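Local coordinates for uncharacterized protein (Legionella longbeachae NSW150, PDB 4JZA) that probably dephosphorylates phosphatidylinositol 3-phosphate, acting as a bacterial phosphoinositide phosphatase on lipids of the infected host cell, at residues A[558-570]-A[591-605]. Residues are numbered along the deposited sequence; the frame is centred on the assembly and turned at random.
Sequences AIELIHTDAMILY and RFVSLVADLYMSRHQ
A water joins Asp565 to Gln605, at the start of helix 604-612: it donates to Asp565 OD2 at 2.8 Å and accepts from Gln605 NE2. The other carboxylate oxygen, Asp565 OD1, forms a salt bridge with Arg372, so both oxygens of this buried acid are engaged. The Gln605 chain bends at CG (chi2 -59°); its CG lies 3.6 Å from Ile562 CD1, and its side chain crosses that of Leu561 at about a right angle, NE2 near Leu561 CB. Gln605 OE1 is hydrogen-bonded outside the contact, and Arg374 is the main polar partner of this side chain. The rest is largely apolar; the axes of 558-570 and 591-602 approach to 8.9 Å, their N-to-C directions 133° apart. Packing is knobs-into-holes: Ile562 sits among Val596, Leu599, Tyr600 and Gln605, Leu599 among Ile562, Asp565, Ala566 and Leu569, and Ala566 among Phe592, Leu595, Val596 and Leu599. Phe592, with CG anti to the backbone N (chi1 180°), turns its ring edge to a face of His563 in an offset edge-to-face pair, planes at 87°. Ser533 bonds His563 ND1, the nitrogen next to CG, while NE2 lies at the Phe592 edge. Tyr570 crosses Phe592 at about a right angle. An apolar core thus joins the helices beside the mixed sheet of the alpha/beta fold, Leu599 touching strand 159-166, while water and Arg372, which probably stabilises a charged Asp565, satisfy the buried polar end beside strand 352-359.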
ATOM      1  N   ALA A 558       1.546  -6.437  17.285  1.00 40.78           N
ATOM      2  CA  ALA A 558       2.706  -5.878  17.951  1.00 41.71           C
ATOM      3  C   ALA A 558       2.440  -5.727  19.435  1.00 42.78           C
ATOM      4  O   ALA A 558       3.310  -5.946  20.250  1.00 44.91           O
ATOM      5  CB  ALA A 558       3.075  -4.543  17.345  1.00 42.30           C
ATOM      6  N   ILE A 559       1.230  -5.314  19.774  1.00 43.69           N
ATOM      7  CA  ILE A 559       0.833  -5.175  21.163  1.00 43.88           C
ATOM      8  C   ILE A 559       0.817  -6.509  21.910  1.00 44.94           C
ATOM      9  O   ILE A 559       1.216  -6.575  23.061  1.00 45.76           O
ATOM     10  CB  ILE A 559      -0.496  -4.409  21.282  1.00 45.93           C
ATOM     11  CG1 ILE A 559      -0.265  -2.936  20.982  1.00 46.99           C
ATOM     12  CG2 ILE A 559      -1.095  -4.533  22.668  1.00 49.34           C
ATOM     13  CD1 ILE A 559      -1.503  -2.214  20.524  1.00 48.16           C
ATOM     14  N   GLU A 560       0.351  -7.563  21.254  1.00 44.05           N
ATOM     15  CA  GLU A 560       0.348  -8.881  21.859  1.00 42.15           C
ATOM     16  C   GLU A 560       1.759  -9.349  22.143  1.00 40.54           C
ATOM     17  O   GLU A 560       2.032  -9.923  23.184  1.00 39.20           O
ATOM     18  CB  GLU A 560      -0.324  -9.891  20.938  1.00 44.33           C
ATOM     19  CG  GLU A 560      -0.319 -11.311  21.485  1.00 52.07           C
ATOM     20  CD  GLU A 560       0.824 -12.163  20.964  1.00 55.02           C
ATOM     21  OE1 GLU A 560       1.064 -12.167  19.750  1.00 53.21           O
ATOM     22  OE2 GLU A 560       1.479 -12.848  21.766  1.00 55.37           O
ATOM     23  N   LEU A 561       2.653  -9.105  21.199  1.00 37.29           N
ATOM     24  CA  LEU A 561       4.039  -9.514  21.332  1.00 38.93           C
ATOM     25  C   LEU A 561       4.741  -8.824  22.480  1.00 39.72           C
ATOM     26  O   LEU A 561       5.512  -9.433  23.193  1.00 43.76           O
ATOM     27  CB  LEU A 561       4.800  -9.259  20.040  1.00 40.69           C
ATOM     28  CG  LEU A 561       4.377 -10.122  18.862  1.00 40.15           C
ATOM     29  CD1 LEU A 561       5.246  -9.814  17.664  1.00 40.12           C
ATOM     30  CD2 LEU A 561       4.459 -11.589  19.216  1.00 39.82           C
ATOM     31  N   ILE A 562       4.475  -7.541  22.644  1.00 38.83           N
ATOM     32  CA  ILE A 562       5.026  -6.790  23.753  1.00 38.79           C
ATOM     33  C   ILE A 562       4.455  -7.369  25.063  1.00 41.11           C
ATOM     34  O   ILE A 562       5.208  -7.614  26.043  1.00 37.11           O
ATOM     35  CB  ILE A 562       4.632  -5.311  23.593  1.00 40.86           C
ATOM     36  CG1 ILE A 562       5.585  -4.608  22.616  1.00 39.80           C
ATOM     37  CG2 ILE A 562       4.625  -4.576  24.908  1.00 41.54           C
ATOM     38  CD1 ILE A 562       4.971  -3.375  22.025  1.00 38.18           C
ATOM     39  N   HIS A 563       3.132  -7.595  25.080  1.00 40.01           N
ATOM     40  CA  HIS A 563       2.468  -8.022  26.294  1.00 42.61           C
ATOM     41  C   HIS A 563       2.968  -9.402  26.674  1.00 46.70           C
ATOM     42  O   HIS A 563       3.349  -9.643  27.833  1.00 51.94           O
ATOM     43  CB  HIS A 563       0.974  -8.017  26.114  1.00 43.19           C
ATOM     44  CG  HIS A 563       0.196  -8.138  27.383  1.00 45.02           C
ATOM     45  ND1 HIS A 563      -0.299  -9.342  27.834  1.00 46.55           N
ATOM     46  CD2 HIS A 563      -0.266  -7.198  28.239  1.00 47.28           C
ATOM     47  CE1 HIS A 563      -0.990  -9.143  28.939  1.00 47.04           C
ATOM     48  NE2 HIS A 563      -0.969  -7.855  29.220  1.00 48.63           N
ATOM     49  N   THR A 564       3.031 -10.295  25.703  1.00 44.42           N
ATOM     50  CA  THR A 564       3.504 -11.625  25.984  1.00 41.72           C
ATOM     51  C   THR A 564       4.984 -11.554  26.337  1.00 41.80           C
ATOM     52  O   THR A 564       5.408 -12.096  27.347  1.00 42.82           O
ATOM     53  CB  THR A 564       3.183 -12.559  24.813  1.00 42.25           C
ATOM     54  OG1 THR A 564       1.763 -12.603  24.616  1.00 41.69           O
ATOM     55  CG2 THR A 564       3.670 -13.952  25.062  1.00 41.37           C
ATOM     56  N   ASP A 565       5.796 -10.853  25.580  1.00 43.10           N
ATOM     57  CA  ASP A 565       7.177 -10.666  26.059  1.00 45.34           C
ATOM     58  C   ASP A 565       7.207 -10.219  27.550  1.00 46.01           C
ATOM     59  O   ASP A 565       7.966 -10.738  28.357  1.00 49.02           O
ATOM     60  CB  ASP A 565       7.955  -9.660  25.197  1.00 45.29           C
ATOM     61  CG  ASP A 565       8.425 -10.245  23.856  1.00 47.83           C
ATOM     62  OD1 ASP A 565       8.513 -11.507  23.755  1.00 51.89           O
ATOM     63  OD2 ASP A 565       8.733  -9.439  22.909  1.00 43.55           O
ATOM     64  N   ALA A 566       6.378  -9.262  27.915  1.00 45.64           N
ATOM     65  CA  ALA A 566       6.411  -8.754  29.267  1.00 45.79           C
ATOM     66  C   ALA A 566       6.056  -9.826  30.298  1.00 47.81           C
ATOM     67  O   ALA A 566       6.587  -9.812  31.399  1.00 48.05           O
ATOM     68  CB  ALA A 566       5.460  -7.581  29.411  1.00 46.46           C
HETATM   69  N   MSE A 567       5.135 -10.730  29.978  1.00 47.19           N
HETATM   70  CA  MSE A 567       4.768 -11.797  30.911  1.00 45.48           C
HETATM   71  C   MSE A 567       5.953 -12.728  31.099  1.00 47.00           C
HETATM   72  O   MSE A 567       6.270 -13.144  32.219  1.00 47.11           O
HETATM   73  CB  MSE A 567       3.552 -12.540  30.400  1.00 44.08           C
HETATM   74  CG  MSE A 567       2.327 -11.651  30.571  1.00 47.27           C
HETATM   75 SE   MSE A 567       0.711 -12.636  30.039  0.94 54.47          SE
HETATM   76  CE  MSE A 567       0.691 -13.889  31.563  1.00 55.23           C
ATOM     77  N   ILE A 568       6.624 -13.058  30.003  1.00 47.81           N
ATOM     78  CA  ILE A 568       7.810 -13.908  30.048  1.00 46.87           C
ATOM     79  C   ILE A 568       8.899 -13.203  30.880  1.00 49.21           C
ATOM     80  O   ILE A 568       9.486 -13.823  31.736  1.00 47.62           O
ATOM     81  CB  ILE A 568       8.269 -14.294  28.613  1.00 47.90           C
ATOM     82  CG1 ILE A 568       7.229 -15.222  27.984  1.00 48.08           C
ATOM     83  CG2 ILE A 568       9.633 -14.979  28.579  1.00 45.87           C
ATOM     84  CD1 ILE A 568       7.386 -15.335  26.488  1.00 47.35           C
ATOM     85  N   LEU A 569       9.144 -11.914  30.671  1.00 48.04           N
ATOM     86  CA  LEU A 569      10.139 -11.224  31.476  1.00 47.14           C
ATOM     87  C   LEU A 569       9.764 -11.160  32.954  1.00 48.08           C
ATOM     88  O   LEU A 569      10.634 -11.240  33.832  1.00 48.63           O
ATOM     89  CB  LEU A 569      10.382  -9.807  30.958  1.00 47.27           C
ATOM     90  CG  LEU A 569      11.015  -9.836  29.571  1.00 49.11           C
ATOM     91  CD1 LEU A 569      11.133  -8.436  29.029  1.00 46.04           C
ATOM     92  CD2 LEU A 569      12.379 -10.527  29.562  1.00 51.26           C
ATOM     93  N   TYR A 570       8.482 -11.008  33.231  1.00 48.19           N
ATOM     94  CA  TYR A 570       7.973 -10.967  34.601  1.00 51.68           C
ATOM     95  C   TYR A 570       8.227 -12.331  35.311  1.00 55.25           C
ATOM     96  O   TYR A 570       8.827 -12.389  36.388  1.00 55.53           O
ATOM     97  CB  TYR A 570       6.469 -10.587  34.577  1.00 51.99           C
ATOM     98  CG  TYR A 570       5.838 -10.376  35.921  1.00 54.89           C
ATOM     99  CD1 TYR A 570       5.504 -11.464  36.736  1.00 54.14           C
ATOM    100  CD2 TYR A 570       5.577  -9.091  36.406  1.00 54.45           C
ATOM    101  CE1 TYR A 570       4.951 -11.265  37.979  1.00 53.67           C
ATOM    102  CE2 TYR A 570       5.030  -8.904  37.672  1.00 54.22           C
ATOM    103  CZ  TYR A 570       4.728  -9.993  38.445  1.00 50.85           C
ATOM    104  OH  TYR A 570       4.165  -9.835  39.671  1.00 52.08           O
ATOM    105  N   ARG A 591       4.859  -3.570  38.656  1.00 57.20           N
ATOM    106  CA  ARG A 591       6.061  -4.159  38.074  1.00 60.13           C
ATOM    107  C   ARG A 591       5.913  -4.731  36.689  1.00 56.24           C
ATOM    108  O   ARG A 591       6.894  -4.850  35.933  1.00 53.41           O
ATOM    109  CB  ARG A 591       6.518  -5.267  38.956  1.00 63.69           C
ATOM    110  CG  ARG A 591       7.227  -4.739  40.166  1.00 71.45           C
ATOM    111  CD  ARG A 591       7.326  -5.897  41.105  1.00 77.37           C
ATOM    112  NE  ARG A 591       8.284  -5.668  42.157  1.00 86.63           N
ATOM    113  CZ  ARG A 591       8.500  -6.541  43.124  1.00 91.47           C
ATOM    114  NH1 ARG A 591       7.812  -7.690  43.162  1.00 85.62           N
ATOM    115  NH2 ARG A 591       9.400  -6.262  44.053  1.00 99.28           N
ATOM    116  N   PHE A 592       4.688  -5.147  36.411  1.00 52.36           N
ATOM    117  CA  PHE A 592       4.329  -5.614  35.110  1.00 51.53           C
ATOM    118  C   PHE A 592       4.206  -4.405  34.178  1.00 50.20           C
ATOM    119  O   PHE A 592       4.780  -4.377  33.081  1.00 49.63           O
ATOM    120  CB  PHE A 592       3.019  -6.428  35.192  1.00 51.26           C
ATOM    121  CG  PHE A 592       2.558  -6.952  33.861  1.00 48.54           C
ATOM    122  CD1 PHE A 592       3.348  -7.836  33.170  1.00 44.91           C
ATOM    123  CD2 PHE A 592       1.362  -6.522  33.285  1.00 47.02           C
ATOM    124  CE1 PHE A 592       2.960  -8.315  31.940  1.00 46.15           C
ATOM    125  CE2 PHE A 592       0.968  -7.007  32.047  1.00 46.48           C
ATOM    126  CZ  PHE A 592       1.766  -7.917  31.378  1.00 44.97           C
ATOM    127  N   VAL A 593       3.487  -3.393  34.647  1.00 46.42           N
ATOM    128  CA  VAL A 593       3.319  -2.172  33.900  1.00 45.90           C
ATOM    129  C   VAL A 593       4.675  -1.600  33.528  1.00 45.58           C
ATOM    130  O   VAL A 593       4.870  -1.091  32.416  1.00 44.61           O
ATOM    131  CB  VAL A 593       2.453  -1.155  34.666  1.00 48.31           C
ATOM    132  CG1 VAL A 593       2.387   0.207  33.969  1.00 48.27           C
ATOM    133  CG2 VAL A 593       1.026  -1.683  34.788  1.00 51.92           C
ATOM    134  N   SER A 594       5.626  -1.689  34.435  1.00 44.56           N
ATOM    135  CA  SER A 594       6.952  -1.176  34.128  1.00 46.39           C
ATOM    136  C   SER A 594       7.614  -1.903  32.938  1.00 44.36           C
ATOM    137  O   SER A 594       8.223  -1.271  32.062  1.00 41.65           O
ATOM    138  CB  SER A 594       7.854  -1.262  35.352  1.00 47.40           C
ATOM    139  OG  SER A 594       8.950  -0.378  35.183  1.00 49.50           O
ATOM    140  N   LEU A 595       7.474  -3.227  32.928  1.00 43.42           N
ATOM    141  CA  LEU A 595       7.992  -4.050  31.856  1.00 45.36           C
ATOM    142  C   LEU A 595       7.282  -3.746  30.562  1.00 44.98           C
ATOM    143  O   LEU A 595       7.953  -3.532  29.559  1.00 46.59           O
ATOM    144  CB  LEU A 595       7.855  -5.541  32.165  1.00 47.24           C
ATOM    145  CG  LEU A 595       8.817  -6.007  33.262  1.00 49.40           C
ATOM    146  CD1 LEU A 595       8.298  -7.285  33.914  1.00 48.99           C
ATOM    147  CD2 LEU A 595      10.233  -6.169  32.723  1.00 48.11           C
ATOM    148  N   VAL A 596       5.949  -3.696  30.573  1.00 43.63           N
ATOM    149  CA  VAL A 596       5.233  -3.345  29.354  1.00 42.87           C
ATOM    150  C   VAL A 596       5.662  -2.003  28.811  1.00 42.79           C
ATOM    151  O   VAL A 596       5.963  -1.863  27.602  1.00 47.67           O
ATOM    152  CB  VAL A 596       3.727  -3.265  29.525  1.00 42.83           C
ATOM    153  CG1 VAL A 596       3.099  -2.789  28.228  1.00 44.69           C
ATOM    154  CG2 VAL A 596       3.189  -4.647  29.815  1.00 45.02           C
ATOM    155  N   ALA A 597       5.662  -1.014  29.679  1.00 38.83           N
ATOM    156  CA  ALA A 597       6.024   0.330  29.276  1.00 37.87           C
ATOM    157  C   ALA A 597       7.451   0.320  28.718  1.00 39.09           C
ATOM    158  O   ALA A 597       7.724   0.913  27.677  1.00 39.38           O
ATOM    159  CB  ALA A 597       5.879   1.311  30.447  1.00 37.30           C
ATOM    160  N   ASP A 598       8.356  -0.397  29.363  1.00 43.50           N
ATOM    161  CA  ASP A 598       9.751  -0.474  28.859  1.00 48.63           C
ATOM    162  C   ASP A 598       9.848  -1.032  27.461  1.00 45.95           C
ATOM    163  O   ASP A 598      10.629  -0.521  26.638  1.00 45.46           O
ATOM    164  CB  ASP A 598      10.628  -1.355  29.757  1.00 50.65           C
ATOM    165  CG  ASP A 598      11.107  -0.632  30.984  1.00 52.18           C
ATOM    166  OD1 ASP A 598      10.962   0.598  31.047  1.00 48.43           O
ATOM    167  OD2 ASP A 598      11.627  -1.312  31.890  1.00 58.79           O
ATOM    168  N   LEU A 599       9.089  -2.105  27.222  1.00 43.16           N
ATOM    169  CA  LEU A 599       9.125  -2.776  25.939  1.00 42.93           C
ATOM    170  C   LEU A 599       8.519  -1.879  24.875  1.00 42.08           C
ATOM    171  O   LEU A 599       9.118  -1.679  23.836  1.00 42.56           O
ATOM    172  CB  LEU A 599       8.430  -4.129  26.004  1.00 43.10           C
ATOM    173  CG  LEU A 599       9.209  -5.217  26.791  1.00 45.51           C
ATOM    174  CD1 LEU A 599       8.421  -6.497  26.781  1.00 45.26           C
ATOM    175  CD2 LEU A 599      10.574  -5.537  26.235  1.00 45.75           C
ATOM    176  N   TYR A 600       7.359  -1.303  25.179  1.00 41.72           N
ATOM    177  CA  TYR A 600       6.674  -0.417  24.272  1.00 38.42           C
ATOM    178  C   TYR A 600       7.597   0.726  23.936  1.00 38.79           C
ATOM    179  O   TYR A 600       7.796   1.033  22.782  1.00 40.18           O
ATOM    180  CB  TYR A 600       5.340   0.054  24.869  1.00 38.18           C
ATOM    181  CG  TYR A 600       4.533   0.912  23.918  1.00 36.80           C
ATOM    182  CD1 TYR A 600       4.846   2.249  23.731  1.00 36.44           C
ATOM    183  CD2 TYR A 600       3.466   0.372  23.203  1.00 36.46           C
ATOM    184  CE1 TYR A 600       4.138   3.029  22.867  1.00 36.57           C
ATOM    185  CE2 TYR A 600       2.760   1.130  22.308  1.00 36.42           C
ATOM    186  CZ  TYR A 600       3.101   2.463  22.148  1.00 38.68           C
ATOM    187  OH  TYR A 600       2.403   3.236  21.252  1.00 40.58           O
HETATM  188  N   MSE A 601       8.214   1.332  24.939  1.00 39.93           N
HETATM  189  CA  MSE A 601       9.100   2.483  24.667  1.00 40.37           C
HETATM  190  C   MSE A 601      10.439   2.153  24.044  1.00 38.07           C
HETATM  191  O   MSE A 601      11.112   3.023  23.602  1.00 37.20           O
HETATM  192  CB  MSE A 601       9.341   3.246  25.940  1.00 44.53           C
HETATM  193  CG  MSE A 601       8.020   3.892  26.393  1.00 50.99           C
HETATM  194 SE   MSE A 601       8.121   4.800  28.139  0.96 58.43          SE
HETATM  195  CE  MSE A 601       9.565   6.045  27.667  1.00 54.04           C
ATOM    196  N   SER A 602      10.856   0.899  24.006  1.00 39.50           N
ATOM    197  CA  SER A 602      12.062   0.553  23.276  1.00 40.03           C
ATOM    198  C   SER A 602      11.829   0.870  21.813  1.00 40.77           C
ATOM    199  O   SER A 602      12.784   1.181  21.041  1.00 38.03           O
ATOM    200  CB  SER A 602      12.400  -0.924  23.444  1.00 40.30           C
ATOM    201  OG  SER A 602      11.407  -1.753  22.876  1.00 42.17           O
ATOM    202  N   ARG A 603      10.545   0.758  21.446  1.00 39.57           N
ATOM    203  CA  ARG A 603      10.066   1.081  20.102  1.00 40.57           C
ATOM    204  C   ARG A 603      10.487   0.024  19.128  1.00 37.58           C
ATOM    205  O   ARG A 603      10.468   0.248  17.935  1.00 35.96           O
ATOM    206  CB  ARG A 603      10.574   2.434  19.599  1.00 43.56           C
ATOM    207  CG  ARG A 603      10.115   3.623  20.427  1.00 46.44           C
ATOM    208  CD  ARG A 603      10.159   4.916  19.633  1.00 47.72           C
ATOM    209  NE  ARG A 603       8.846   5.478  19.800  1.00 53.19           N
ATOM    210  CZ  ARG A 603       8.007   5.804  18.836  1.00 54.57           C
ATOM    211  NH1 ARG A 603       8.342   5.740  17.553  1.00 63.17           N
ATOM    212  NH2 ARG A 603       6.819   6.226  19.177  1.00 50.52           N
ATOM    213  N   HIS A 604      10.893  -1.125  19.624  1.00 35.76           N
ATOM    214  CA  HIS A 604      11.217  -2.185  18.725  1.00 36.20           C
ATOM    215  C   HIS A 604      10.052  -2.501  17.751  1.00 37.44           C
ATOM    216  O   HIS A 604      10.250  -2.565  16.552  1.00 36.55           O
ATOM    217  CB  HIS A 604      11.557  -3.408  19.519  1.00 36.29           C
ATOM    218  CG  HIS A 604      11.701  -4.636  18.688  1.00 36.00           C
ATOM    219  ND1 HIS A 604      12.860  -4.930  18.011  1.00 35.01           N
ATOM    220  CD2 HIS A 604      10.840  -5.655  18.437  1.00 36.42           C
ATOM    221  CE1 HIS A 604      12.689  -6.044  17.318  1.00 36.49           C
ATOM    222  NE2 HIS A 604      11.475  -6.507  17.563  1.00 38.12           N
ATOM    223  N   GLN A 605       8.843  -2.717  18.252  1.00 36.64           N
ATOM    224  CA  GLN A 605       7.720  -3.016  17.372  1.00 36.60           C
ATOM    225  C   GLN A 605       7.393  -1.852  16.458  1.00 37.41           C
ATOM    226  O   GLN A 605       6.893  -2.047  15.356  1.00 41.08           O
ATOM    227  CB  GLN A 605       6.458  -3.320  18.192  1.00 36.48           C
ATOM    228  CG  GLN A 605       6.527  -4.608  19.001  1.00 38.12           C
ATOM    229  CD  GLN A 605       6.756  -5.833  18.135  1.00 38.81           C
ATOM    230  OE1 GLN A 605       6.505  -5.808  16.946  1.00 40.15           O
ATOM    231  NE2 GLN A 605       7.225  -6.905  18.734  1.00 41.15           N
TER
HETATM  232  O   HOH W   1       8.239  -7.092  21.498  1.00 34.35           O